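PDB 4HYN: CheC, inhibitor of MCP methylation / FliN fusion protein from Thermotoga maritima, which is a flagellar rotor protein (FliY) of the CheC phosphatase family and probably removes the phosphoryl group from the chemotaxis response regulator CheY. Local coordinates for residues 9-14 with 190-195; 38-43 with 164-169; 77-82 with 97-102; 88-93 with 103-108. All blocks are in the same frame, centred on the assembly; numbering follows the deposited sequence.

Contact 1: 9-14 with 190-195; sequences KDMIGE and KMYEYF
A near-perpendicular helix-helix contact joins the N-terminal part of helix 6-30 to the C-terminal helix 185-200, the short segments crossing at 81° with their axes 10.4 Å apart. At that spacing one long side chain, selenomethionine M11, bridges most of the gap. Its CG lies anti to the backbone N, which carries the chain straight out toward residues 190-195, and a bend at the last torsion (chi3 75°) then turns the methyl aside. M11 CG sits over the centre of the F195 ring, 3.7 Å from the centroid and almost on the ring normal, a CH-pi contact. The selenium reaches beyond it, 3.6 Å from F195 CB, and comes to the Y192 ring in its plane, 3.9 Å from Y192 CD1. At the tip, M11 CE abuts M191 CB at 3.7 Å. M11 and F195 run antiparallel along one another, and E14 stands roughly perpendicular to F195 on the exposed margin. Beyond the two segments M191 also touches I15 and L124, and F195 touches I15 and L128. No hydrogen bond spans the two segments; the interface is a worked example of the Met-aromatic motif, here with selenium in place of sulfur and two rings sharing one side chain at a helix crossing.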
loop_
_atom_site.group_PDB
_atom_site.type_symbol
_atom_site.label_atom_id
_atom_site.label_comp_id
_atom_site.label_asym_id
_atom_site.label_seq_id
_atom_site.Cartn_x
_atom_site.Cartn_y
_atom_site.Cartn_z
ATOM N N LYS A 9 -13.788 8.599 -0.558
ATOM C CA LYS A 9 -13.531 7.181 -0.348
ATOM C C LYS A 9 -13.693 6.437 -1.671
ATOM O O LYS A 9 -12.972 5.482 -1.929
ATOM C CB LYS A 9 -14.497 6.587 0.678
ATOM C CG LYS A 9 -14.245 6.989 2.118
ATOM C CD LYS A 9 -15.030 6.070 3.047
ATOM C CE LYS A 9 -14.855 6.454 4.489
ATOM N NZ LYS A 9 -15.373 7.828 4.716
ATOM N N ASP A 10 -14.667 6.847 -2.486
ATOM C CA ASP A 10 -14.883 6.215 -3.793
ATOM C C ASP A 10 -13.692 6.474 -4.724
ATOM O O ASP A 10 -13.320 5.612 -5.518
ATOM C CB ASP A 10 -16.181 6.705 -4.448
ATOM C CG ASP A 10 -17.420 5.956 -3.950
ATOM O OD1 ASP A 10 -17.413 4.702 -3.963
ATOM O OD2 ASP A 10 -18.412 6.623 -3.568
HETATM N N MSE A 11 -13.103 7.662 -4.625
HETATM C CA MSE A 11 -11.943 7.989 -5.440
HETATM C C MSE A 11 -10.779 7.080 -5.043
HETATM O O MSE A 11 -10.061 6.575 -5.909
HETATM C CB MSE A 11 -11.526 9.448 -5.256
HETATM C CG MSE A 11 -10.168 9.751 -5.866
HETATM SE SE MSE A 11 -9.346 11.353 -5.185
HETATM C CE MSE A 11 -8.794 10.695 -3.452
ATOM N N ILE A 12 -10.604 6.890 -3.732
ATOM C CA ILE A 12 -9.549 6.040 -3.186
ATOM C C ILE A 12 -9.615 4.655 -3.819
ATOM O O ILE A 12 -8.592 4.091 -4.211
ATOM C CB ILE A 12 -9.698 5.855 -1.649
ATOM C CG1 ILE A 12 -9.387 7.153 -0.902
ATOM C CG2 ILE A 12 -8.804 4.731 -1.161
ATOM C CD1 ILE A 12 -8.034 7.736 -1.229
ATOM N N GLY A 13 -10.828 4.106 -3.888
ATOM C CA GLY A 13 -11.013 2.790 -4.465
ATOM C C GLY A 13 -10.724 2.759 -5.952
ATOM O O GLY A 13 -10.064 1.848 -6.451
ATOM N N GLU A 14 -11.203 3.775 -6.659
ATOM C CA GLU A 14 -11.014 3.863 -8.092
ATOM C C GLU A 14 -9.556 4.050 -8.493
ATOM O O GLU A 14 -9.035 3.278 -9.299
ATOM C CB GLU A 14 -11.920 4.949 -8.661
ATOM C CG GLU A 14 -13.400 4.623 -8.441
ATOM C CD GLU A 14 -14.354 5.687 -8.950
ATOM O OE1 GLU A 14 -15.305 5.325 -9.674
ATOM O OE2 GLU A 14 -14.173 6.877 -8.617
ATOM N N LYS A 190 -6.127 16.226 -0.646
ATOM C CA LYS A 190 -5.246 16.841 -1.629
ATOM C C LYS A 190 -5.421 16.142 -2.984
ATOM O O LYS A 190 -5.497 16.801 -4.018
ATOM C CB LYS A 190 -3.794 16.748 -1.160
ATOM C CG LYS A 190 -2.959 17.985 -1.420
ATOM C CD LYS A 190 -2.895 18.330 -2.899
ATOM C CE LYS A 190 -3.708 19.581 -3.196
ATOM N NZ LYS A 190 -4.016 19.752 -4.647
HETATM N N MSE A 191 -5.483 14.812 -2.969
HETATM C CA MSE A 191 -5.681 14.037 -4.191
HETATM C C MSE A 191 -7.059 14.337 -4.781
HETATM O O MSE A 191 -7.233 14.323 -5.989
HETATM C CB MSE A 191 -5.580 12.537 -3.910
HETATM C CG MSE A 191 -4.209 12.041 -3.494
HETATM SE SE MSE A 191 -4.300 10.157 -3.011
HETATM C CE MSE A 191 -5.018 9.496 -4.673
ATOM N N TYR A 192 -8.030 14.624 -3.917
ATOM C CA TYR A 192 -9.379 14.931 -4.357
ATOM C C TYR A 192 -9.447 16.270 -5.085
ATOM O O TYR A 192 -10.255 16.431 -5.995
ATOM C CB TYR A 192 -10.357 14.913 -3.178
ATOM C CG TYR A 192 -11.800 14.846 -3.612
ATOM C CD1 TYR A 192 -12.275 13.756 -4.350
ATOM C CD2 TYR A 192 -12.685 15.889 -3.331
ATOM C CE1 TYR A 192 -13.594 13.707 -4.807
ATOM C CE2 TYR A 192 -14.013 15.850 -3.781
ATOM C CZ TYR A 192 -14.456 14.756 -4.523
ATOM O OH TYR A 192 -15.750 14.725 -5.011
ATOM N N GLU A 193 -8.616 17.232 -4.685
ATOM C CA GLU A 193 -8.599 18.539 -5.342
ATOM C C GLU A 193 -8.119 18.377 -6.776
ATOM O O GLU A 193 -8.656 18.996 -7.684
ATOM C CB GLU A 193 -7.688 19.520 -4.601
ATOM C CG GLU A 193 -8.244 20.021 -3.278
ATOM C CD GLU A 193 -7.195 20.710 -2.404
ATOM O OE1 GLU A 193 -6.255 21.343 -2.947
ATOM O OE2 GLU A 193 -7.316 20.614 -1.162
ATOM N N TYR A 194 -7.103 17.543 -6.973
ATOM C CA TYR A 194 -6.568 17.282 -8.307
ATOM C C TYR A 194 -7.566 16.464 -9.125
ATOM O O TYR A 194 -7.733 16.675 -10.329
ATOM C CB TYR A 194 -5.270 16.485 -8.215
ATOM C CG TYR A 194 -4.049 17.278 -7.837
ATOM C CD1 TYR A 194 -3.292 16.928 -6.718
ATOM C CD2 TYR A 194 -3.623 18.355 -8.613
ATOM C CE1 TYR A 194 -2.141 17.624 -6.379
ATOM C CE2 TYR A 194 -2.470 19.063 -8.280
ATOM C CZ TYR A 194 -1.734 18.688 -7.157
ATOM O OH TYR A 194 -0.602 19.382 -6.803
ATOM N N PHE A 195 -8.196 15.508 -8.451
ATOM C CA PHE A 195 -9.165 14.606 -9.051
ATOM C C PHE A 195 -10.447 15.294 -9.523
ATOM O O PHE A 195 -10.915 15.042 -10.632
ATOM C CB PHE A 195 -9.509 13.513 -8.048
ATOM C CG PHE A 195 -10.329 12.393 -8.616
ATOM C CD1 PHE A 195 -9.723 11.380 -9.353
ATOM C CD2 PHE A 195 -11.692 12.308 -8.344
ATOM C CE1 PHE A 195 -10.456 10.298 -9.809
ATOM C CE2 PHE A 195 -12.441 11.232 -8.795
ATOM C CZ PHE A 195 -11.821 10.217 -9.530
#

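Contact 2: 38-43 with 164-169; sequences TVPTVR and VVEFEM
Two antiparallel strands, 38-43 and 164-169, meet here at the border of the sheet, and the pairing is tight at both ends but irregular between them. R43 and V164 form a hydrogen-bonded pair, with V164 N donating to R43 O at 2.7 Å; T38 and E168 do the same, E168 N to T38 O also at 2.7 Å. In between, strand 38-43 carries one residue more than its partner, in the V39-P40 region opposite F167, consistent with a beta bulge. There the E166 carbonyl oxygen packs against carbon, 3.3 Å from V39 CA in a CA-H...O contact and equally near P40 CD.

The close packing lies on the side of V39, V42, V165 and F167. The V39 methyls divide the work: CG1, anti to the backbone N, presses on V165 CG1 at 3.4 Å, while CG2 meets F167 CE1 at 3.4 Å, the valine and the phenylalanine running alongside each other in the same direction. An alanine in place of V39 would lose both methyls and would probably leave V165 and F167 less firmly packed against the edge strand.

The opposite face is looser and more polar. T41 OG1 gives E166 OE2 only a weak hydrogen bond of 3.4 Å, P40 CG rests on E168 CB at 4.0 Å, and the extended R43 leads away to a salt bridge with E45.

Strand 35-46 is the outermost of the sheet and 161-171 separates it from 177-184, where F179 meets the F167 ring; helix 6-30 covers the valine side through I12, N17 and M20.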
loop_
_atom_site.group_PDB
_atom_site.type_symbol
_atom_site.label_atom_id
_atom_site.label_comp_id
_atom_site.label_asym_id
_atom_site.label_seq_id
_atom_site.Cartn_x
_atom_site.Cartn_y
_atom_site.Cartn_z
ATOM N N THR A 38 -7.897 -6.025 -6.293
ATOM C CA THR A 38 -9.189 -5.400 -6.042
ATOM C C THR A 38 -9.110 -4.625 -4.723
ATOM O O THR A 38 -8.225 -4.873 -3.913
ATOM C CB THR A 38 -10.294 -6.501 -6.004
ATOM O OG1 THR A 38 -10.756 -6.750 -7.336
ATOM C CG2 THR A 38 -11.474 -6.124 -5.109
ATOM N N VAL A 39 -10.001 -3.654 -4.542
ATOM C CA VAL A 39 -10.039 -2.841 -3.325
ATOM C C VAL A 39 -11.415 -2.949 -2.664
ATOM O O VAL A 39 -12.265 -2.066 -2.827
ATOM C CB VAL A 39 -9.766 -1.355 -3.627
ATOM C CG1 VAL A 39 -9.537 -0.613 -2.336
ATOM C CG2 VAL A 39 -8.585 -1.202 -4.560
ATOM N N PRO A 40 -11.637 -4.010 -1.870
ATOM C CA PRO A 40 -12.923 -4.223 -1.191
ATOM C C PRO A 40 -13.268 -3.219 -0.096
ATOM O O PRO A 40 -14.432 -2.882 0.096
ATOM C CB PRO A 40 -12.773 -5.625 -0.586
ATOM C CG PRO A 40 -11.645 -6.256 -1.391
ATOM C CD PRO A 40 -10.704 -5.107 -1.571
ATOM N N THR A 41 -12.257 -2.703 0.585
ATOM C CA THR A 41 -12.506 -1.801 1.696
ATOM C C THR A 41 -11.696 -0.505 1.738
ATOM O O THR A 41 -10.572 -0.446 1.247
ATOM C CB THR A 41 -12.309 -2.595 3.020
ATOM O OG1 THR A 41 -13.400 -3.509 3.187
ATOM C CG2 THR A 41 -12.231 -1.689 4.216
ATOM N N VAL A 42 -12.337 0.544 2.257
ATOM C CA VAL A 42 -11.737 1.865 2.460
ATOM C C VAL A 42 -12.341 2.340 3.782
ATOM O O VAL A 42 -13.540 2.601 3.882
ATOM C CB VAL A 42 -12.066 2.879 1.333
ATOM C CG1 VAL A 42 -11.365 4.207 1.618
ATOM C CG2 VAL A 42 -11.614 2.344 -0.014
ATOM N N ARG A 43 -11.499 2.431 4.800
ATOM C CA ARG A 43 -11.937 2.805 6.136
ATOM C C ARG A 43 -11.256 4.056 6.691
ATOM O O ARG A 43 -10.050 4.220 6.554
ATOM C CB ARG A 43 -11.685 1.603 7.057
ATOM C CG ARG A 43 -11.838 1.824 8.557
ATOM C CD ARG A 43 -11.416 0.544 9.286
ATOM N NE ARG A 43 -11.586 0.610 10.734
ATOM C CZ ARG A 43 -12.716 0.321 11.379
ATOM N NH1 ARG A 43 -13.800 -0.057 10.708
ATOM N NH2 ARG A 43 -12.753 0.376 12.705
ATOM N N VAL A 164 -7.481 3.706 5.758
ATOM C CA VAL A 164 -6.905 2.373 5.717
ATOM C C VAL A 164 -7.566 1.678 4.538
ATOM O O VAL A 164 -8.771 1.428 4.538
ATOM C CB VAL A 164 -7.131 1.599 7.043
ATOM C CG1 VAL A 164 -6.590 0.179 6.931
ATOM C CG2 VAL A 164 -6.432 2.320 8.203
ATOM N N VAL A 165 -6.773 1.440 3.500
ATOM C CA VAL A 165 -7.257 0.802 2.285
ATOM C C VAL A 165 -6.886 -0.675 2.201
ATOM O O VAL A 165 -5.720 -1.046 2.372
ATOM C CB VAL A 165 -6.702 1.523 1.040
ATOM C CG1 VAL A 165 -7.412 1.031 -0.210
ATOM C CG2 VAL A 165 -6.830 3.053 1.202
ATOM N N GLU A 166 -7.884 -1.512 1.927
ATOM C CA GLU A 166 -7.668 -2.947 1.801
ATOM C C GLU A 166 -7.540 -3.381 0.343
ATOM O O GLU A 166 -8.372 -3.033 -0.496
ATOM C CB GLU A 166 -8.805 -3.726 2.453
ATOM C CG GLU A 166 -8.641 -5.245 2.351
ATOM C CD GLU A 166 -9.868 -6.028 2.799
ATOM O OE1 GLU A 166 -10.020 -7.176 2.334
ATOM O OE2 GLU A 166 -10.674 -5.515 3.611
ATOM N N PHE A 167 -6.487 -4.139 0.047
ATOM C CA PHE A 167 -6.265 -4.652 -1.299
ATOM C C PHE A 167 -6.338 -6.167 -1.302
ATOM O O PHE A 167 -5.730 -6.822 -0.461
ATOM C CB PHE A 167 -4.892 -4.230 -1.822
ATOM C CG PHE A 167 -4.804 -2.790 -2.197
ATOM C CD1 PHE A 167 -5.415 -2.324 -3.355
ATOM C CD2 PHE A 167 -4.115 -1.887 -1.387
ATOM C CE1 PHE A 167 -5.339 -0.976 -3.703
ATOM C CE2 PHE A 167 -4.033 -0.542 -1.726
ATOM C CZ PHE A 167 -4.644 -0.082 -2.883
ATOM N N GLU A 168 -7.117 -6.727 -2.218
ATOM C CA GLU A 168 -7.199 -8.175 -2.326
ATOM C C GLU A 168 -6.346 -8.581 -3.533
ATOM O O GLU A 168 -6.527 -8.052 -4.631
ATOM C CB GLU A 168 -8.637 -8.655 -2.510
ATOM C CG GLU A 168 -8.757 -10.157 -2.305
ATOM C CD GLU A 168 -10.075 -10.726 -2.771
ATOM O OE1 GLU A 168 -11.026 -10.763 -1.959
ATOM O OE2 GLU A 168 -10.153 -11.159 -3.946
HETATM N N MSE A 169 -5.394 -9.483 -3.318
HETATM C CA MSE A 169 -4.520 -9.920 -4.396
HETATM C C MSE A 169 -4.678 -11.400 -4.755
HETATM O O MSE A 169 -4.687 -12.279 -3.887
HETATM C CB MSE A 169 -3.062 -9.575 -4.072
HETATM C CG MSE A 169 -2.076 -9.885 -5.185
HETATM SE SE MSE A 169 -0.310 -9.088 -4.907
HETATM C CE MSE A 169 0.285 -10.198 -3.447
#

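Contact 3: 77-82 with 97-102; sequences LDKKLV and ETEELD
Two lysines at the start of helix 79-89 frame the side chain of E99, which reaches in from the connection leading to helix 103-128. K79 crosses E99 at about a right angle, and its methylene stem does the touching: K79 CD lies 3.8 Å from E99 CB, and K79 CE rests 3.6 Å from the E99 carbonyl oxygen. The ammonium of K79 looks elsewhere, to a salt bridge with E57. K80 crosses E99 obliquely from the other flank, its last torsion folding the amine back until K80 NZ is 3.5 Å from E99 CG. Opposite charges are close here without closing into a salt bridge, K80 NZ standing 4.2 Å from E99 OE1. An alanine in place of E99 would remove the carboxylate and CG, and would probably loosen K80 and weaken the attraction between the connection and the helix start.

Further along, L101 lies across K79, again at about a right angle, its CD2 3.8 Å from K79 CG. The same methyl touches V82 CG1 at 4.2 Å, so the leucine fits between a lysine stem and the inner side of the helix. V59 and I141 of the sheet flank it.

Hydrogen bonds shape each segment from within. D78 is the N-cap of helix 79-89, its OD2 accepting from L81 N at 3.1 Å from above the carboxylate plane. In the connection T98 OG1 accepts from E100 N at 3.2 Å, an ST turn, and D102 is in turn the N-cap of helix 103-128. The ST turn and the two aspartate N-caps mark this as a helix-loop-helix connection laid over the start of its first helix.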
loop_
_atom_site.group_PDB
_atom_site.type_symbol
_atom_site.label_atom_id
_atom_site.label_comp_id
_atom_site.label_asym_id
_atom_site.label_seq_id
_atom_site.Cartn_x
_atom_site.Cartn_y
_atom_site.Cartn_z
ATOM N N LEU A 77 2.080 -5.579 5.221
ATOM C CA LEU A 77 2.004 -6.948 4.729
ATOM C C LEU A 77 2.342 -7.941 5.844
ATOM O O LEU A 77 3.282 -7.727 6.620
ATOM C CB LEU A 77 2.987 -7.144 3.563
ATOM C CG LEU A 77 2.817 -6.379 2.243
ATOM C CD1 LEU A 77 3.031 -4.899 2.448
ATOM C CD2 LEU A 77 3.827 -6.895 1.224
ATOM N N ASP A 78 1.589 -9.036 5.915
ATOM C CA ASP A 78 1.846 -10.037 6.940
ATOM C C ASP A 78 2.952 -11.012 6.534
ATOM O O ASP A 78 3.211 -11.221 5.340
ATOM C CB ASP A 78 0.552 -10.759 7.363
ATOM C CG ASP A 78 0.127 -11.860 6.404
ATOM O OD1 ASP A 78 -0.428 -12.866 6.888
ATOM O OD2 ASP A 78 0.317 -11.732 5.179
ATOM N N LYS A 79 3.627 -11.564 7.542
ATOM C CA LYS A 79 4.723 -12.509 7.340
ATOM C C LYS A 79 4.481 -13.552 6.256
ATOM O O LYS A 79 5.370 -13.822 5.450
ATOM C CB LYS A 79 5.066 -13.204 8.653
ATOM C CG LYS A 79 6.170 -12.531 9.469
ATOM C CD LYS A 79 6.313 -13.227 10.820
ATOM C CE LYS A 79 7.715 -13.092 11.374
ATOM N NZ LYS A 79 8.119 -11.672 11.459
ATOM N N LYS A 80 3.275 -14.111 6.215
ATOM C CA LYS A 80 2.950 -15.122 5.219
ATOM C C LYS A 80 2.963 -14.598 3.799
ATOM O O LYS A 80 3.470 -15.271 2.908
ATOM C CB LYS A 80 1.613 -15.800 5.519
ATOM C CG LYS A 80 1.656 -16.635 6.780
ATOM C CD LYS A 80 0.563 -17.691 6.816
ATOM C CE LYS A 80 0.805 -18.669 7.968
ATOM N NZ LYS A 80 2.195 -19.244 7.930
ATOM N N LEU A 81 2.422 -13.400 3.588
ATOM C CA LEU A 81 2.392 -12.801 2.256
ATOM C C LEU A 81 3.815 -12.456 1.823
ATOM O O LEU A 81 4.222 -12.735 0.698
ATOM C CB LEU A 81 1.520 -11.542 2.244
ATOM C CG LEU A 81 1.467 -10.753 0.930
ATOM C CD1 LEU A 81 0.935 -11.648 -0.190
ATOM C CD2 LEU A 81 0.593 -9.508 1.091
ATOM N N VAL A 82 4.578 -11.897 2.754
ATOM C CA VAL A 82 5.955 -11.518 2.498
ATOM C C VAL A 82 6.768 -12.734 2.054
ATOM O O VAL A 82 7.558 -12.649 1.109
ATOM C CB VAL A 82 6.587 -10.912 3.765
ATOM C CG1 VAL A 82 8.063 -10.580 3.533
ATOM C CG2 VAL A 82 5.813 -9.684 4.188
ATOM N N GLU A 97 5.249 -22.849 3.395
ATOM C CA GLU A 97 4.542 -22.911 4.672
ATOM C C GLU A 97 5.466 -22.500 5.815
ATOM O O GLU A 97 5.989 -23.344 6.547
ATOM C CB GLU A 97 3.951 -24.310 4.915
ATOM C CG GLU A 97 4.807 -25.487 4.437
ATOM C CD GLU A 97 4.182 -26.216 3.254
ATOM O OE1 GLU A 97 3.055 -26.739 3.406
ATOM O OE2 GLU A 97 4.814 -26.267 2.175
ATOM N N THR A 98 5.656 -21.189 5.953
ATOM C CA THR A 98 6.522 -20.629 6.986
ATOM C C THR A 98 6.331 -19.118 7.078
ATOM O O THR A 98 5.788 -18.493 6.168
ATOM C CB THR A 98 8.010 -20.891 6.653
ATOM O OG1 THR A 98 8.823 -20.638 7.805
ATOM C CG2 THR A 98 8.465 -19.973 5.513
ATOM N N GLU A 99 6.771 -18.543 8.191
ATOM C CA GLU A 99 6.696 -17.104 8.397
ATOM C C GLU A 99 8.120 -16.597 8.556
ATOM O O GLU A 99 8.355 -15.404 8.726
ATOM C CB GLU A 99 5.870 -16.765 9.639
ATOM C CG GLU A 99 4.383 -17.054 9.496
ATOM C CD GLU A 99 3.536 -16.310 10.516
ATOM O OE1 GLU A 99 2.559 -15.649 10.106
ATOM O OE2 GLU A 99 3.843 -16.383 11.725
ATOM N N GLU A 100 9.066 -17.528 8.493
ATOM C CA GLU A 100 10.484 -17.225 8.616
ATOM C C GLU A 100 10.940 -16.295 7.510
ATOM O O GLU A 100 10.660 -16.523 6.334
ATOM C CB GLU A 100 11.312 -18.514 8.565
ATOM C CG GLU A 100 11.675 -19.082 9.927
ATOM C CD GLU A 100 10.469 -19.321 10.809
ATOM O OE1 GLU A 100 9.779 -20.342 10.609
ATOM O OE2 GLU A 100 10.211 -18.484 11.702
ATOM N N LEU A 101 11.628 -15.233 7.901
ATOM C CA LEU A 101 12.139 -14.273 6.945
ATOM C C LEU A 101 13.508 -13.780 7.373
ATOM O O LEU A 101 13.814 -13.716 8.563
ATOM C CB LEU A 101 11.148 -13.117 6.741
ATOM C CG LEU A 101 10.357 -12.547 7.922
ATOM C CD1 LEU A 101 11.264 -11.742 8.847
ATOM C CD2 LEU A 101 9.232 -11.671 7.393
ATOM N N ASP A 102 14.349 -13.496 6.391
ATOM C CA ASP A 102 15.697 -13.023 6.653
ATOM C C ASP A 102 16.017 -11.837 5.760
ATOM O O ASP A 102 15.184 -11.414 4.962
ATOM C CB ASP A 102 16.710 -14.153 6.431
ATOM C CG ASP A 102 16.478 -14.905 5.125
ATOM O OD1 ASP A 102 16.615 -14.298 4.041
ATOM O OD2 ASP A 102 16.162 -16.113 5.186
#

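Contact 4: 88-93 with 103-108; sequences LMMGGS and EIKLSA
Helix 79-89 ends in a Schellman motif, in which G91 takes a positive phi of 112° and G91 N reaches back to L88 O at 3.1 Å, while the first turns of helix 103-128 run past this terminus with the CA atoms of M89 and A108 6.1 Å apart. At G91 a CB would collide with the carbonyl oxygen of M90, so the position suits a residue without a side chain. Two selenomethionines ahead of that glycine make the contact. M89 uses only the base of its side chain: CB meets A108 CB at 3.9 Å, and CG lies 3.5 Å from A108 O. Bends at chi2 (-65°) and chi3 (123°) then carry its end away from helix 103-128, toward L27 and I30 at the C-terminal end of helix 6-30 and L31 just beyond it.

The fold gives this meeting its setting. Helices 6-30 and 103-128 overlap the two CheC-like family regions of the sequence, and M89 brings the end of the intervening helix 79-89 against both of them.

M90 behaves differently. Its chain is extended at chi2 and turns at chi3, running along the exposed side of the second helix and spanning one helical turn. M90 CG approaches A108 CB at 4.4 Å, the selenium draws level with K105 CG at the same distance, and the terminal CE arrives 4.2 Å from I104 CG2. These are loose apolar touches at the surface, without a hydrogen bond between the segments. K105 offers only the root of its side chain, for its extended stem takes NZ off to E100.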
loop_
_atom_site.group_PDB
_atom_site.type_symbol
_atom_site.label_atom_id
_atom_site.label_comp_id
_atom_site.label_asym_id
_atom_site.label_seq_id
_atom_site.Cartn_x
_atom_site.Cartn_y
_atom_site.Cartn_z
ATOM N N LEU A 88 8.611 -16.282 -4.555
ATOM C CA LEU A 88 8.290 -16.053 -5.962
ATOM C C LEU A 88 9.426 -15.296 -6.659
ATOM O O LEU A 88 9.875 -15.695 -7.734
ATOM C CB LEU A 88 6.987 -15.262 -6.082
ATOM C CG LEU A 88 5.711 -15.956 -6.569
ATOM C CD1 LEU A 88 5.947 -17.423 -6.773
ATOM C CD2 LEU A 88 4.574 -15.710 -5.596
HETATM N N MSE A 89 9.894 -14.215 -6.038
HETATM C CA MSE A 89 10.985 -13.414 -6.589
HETATM C C MSE A 89 12.267 -14.238 -6.726
HETATM O O MSE A 89 13.076 -13.993 -7.618
HETATM C CB MSE A 89 11.279 -12.203 -5.693
HETATM C CG MSE A 89 10.239 -11.073 -5.720
HETATM SE SE MSE A 89 10.072 -10.141 -7.455
HETATM C CE MSE A 89 8.189 -10.455 -7.750
HETATM N N MSE A 90 12.454 -15.204 -5.830
HETATM C CA MSE A 90 13.645 -16.042 -5.848
HETATM C C MSE A 90 13.575 -17.251 -6.776
HETATM O O MSE A 90 14.526 -18.025 -6.855
HETATM C CB MSE A 90 14.017 -16.458 -4.426
HETATM C CG MSE A 90 14.680 -15.339 -3.644
HETATM SE SE MSE A 90 14.404 -15.449 -1.738
HETATM C CE MSE A 90 15.664 -16.864 -1.330
ATOM N N GLY A 91 12.459 -17.391 -7.491
ATOM C CA GLY A 91 12.304 -18.492 -8.427
ATOM C C GLY A 91 11.280 -19.560 -8.082
ATOM O O GLY A 91 10.833 -20.291 -8.967
ATOM N N GLY A 92 10.884 -19.633 -6.813
ATOM C CA GLY A 92 9.926 -20.635 -6.367
ATOM C C GLY A 92 8.499 -20.559 -6.893
ATOM O O GLY A 92 8.161 -19.706 -7.720
ATOM N N SER A 93 7.664 -21.471 -6.402
ATOM C CA SER A 93 6.259 -21.554 -6.796
ATOM C C SER A 93 5.367 -20.644 -5.952
ATOM O O SER A 93 4.215 -20.381 -6.314
ATOM C CB SER A 93 5.768 -22.993 -6.668
ATOM O OG SER A 93 5.935 -23.455 -5.338
ATOM N N GLU A 103 17.236 -11.327 5.882
ATOM C CA GLU A 103 17.679 -10.180 5.102
ATOM C C GLU A 103 17.621 -10.434 3.593
ATOM O O GLU A 103 17.374 -9.511 2.814
ATOM C CB GLU A 103 19.097 -9.776 5.525
ATOM C CG GLU A 103 19.329 -8.263 5.589
ATOM C CD GLU A 103 18.472 -7.571 6.648
ATOM O OE1 GLU A 103 17.769 -6.592 6.307
ATOM O OE2 GLU A 103 18.505 -8.001 7.822
ATOM N N ILE A 104 17.823 -11.685 3.186
ATOM C CA ILE A 104 17.789 -12.052 1.772
ATOM C C ILE A 104 16.361 -12.034 1.213
ATOM O O ILE A 104 16.124 -11.552 0.103
ATOM C CB ILE A 104 18.452 -13.426 1.546
ATOM C CG1 ILE A 104 19.935 -13.338 1.938
ATOM C CG2 ILE A 104 18.293 -13.869 0.086
ATOM C CD1 ILE A 104 20.612 -14.668 2.126
ATOM N N LYS A 105 15.418 -12.555 1.989
ATOM C CA LYS A 105 14.020 -12.572 1.587
ATOM C C LYS A 105 13.510 -11.138 1.590
ATOM O O LYS A 105 12.819 -10.710 0.668
ATOM C CB LYS A 105 13.188 -13.402 2.568
ATOM C CG LYS A 105 13.466 -14.895 2.555
ATOM C CD LYS A 105 12.421 -15.618 3.388
ATOM C CE LYS A 105 12.572 -17.126 3.315
ATOM N NZ LYS A 105 11.397 -17.802 3.932
ATOM N N LEU A 106 13.850 -10.406 2.648
ATOM C CA LEU A 106 13.447 -9.013 2.794
ATOM C C LEU A 106 14.028 -8.168 1.673
ATOM O O LEU A 106 13.447 -7.152 1.279
ATOM C CB LEU A 106 13.901 -8.472 4.148
ATOM C CG LEU A 106 12.849 -8.399 5.256
ATOM C CD1 LEU A 106 12.041 -9.675 5.331
ATOM C CD2 LEU A 106 13.547 -8.119 6.577
ATOM N N SER A 107 15.177 -8.598 1.162
ATOM C CA SER A 107 15.834 -7.901 0.071
ATOM C C SER A 107 15.069 -8.140 -1.234
ATOM O O SER A 107 14.983 -7.247 -2.084
ATOM C CB SER A 107 17.281 -8.373 -0.068
ATOM O OG SER A 107 17.961 -7.635 -1.070
ATOM N N ALA A 108 14.499 -9.336 -1.377
ATOM C CA ALA A 108 13.738 -9.690 -2.572
ATOM C C ALA A 108 12.361 -9.029 -2.592
ATOM O O ALA A 108 11.843 -8.711 -3.659
ATOM C CB ALA A 108 13.597 -11.194 -2.686
#

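How the contacts relate
Contact 1 lies on the other side of the chain's centre from contacts 3 and 4. It touches contact 2 through I12, whose CG2 packs 3.5 Å from V165 CG2, so one helix faces both the C-terminal helix and the outermost strand with its neighbour. Contacts 3 and 4 share helix 79-89, at its beginning and its end, and their centres are about 11 Å apart; E100 O probably accepts from K105 NZ at 2.8 Å between them. Contacts 2 and 3 reach the same sheet and touch where M169 CE lies 3.6 Å from L81 CD1. Contacts 1 and 4, with centres about 34 Å apart, do not touch. No ligand takes part in these four contacts.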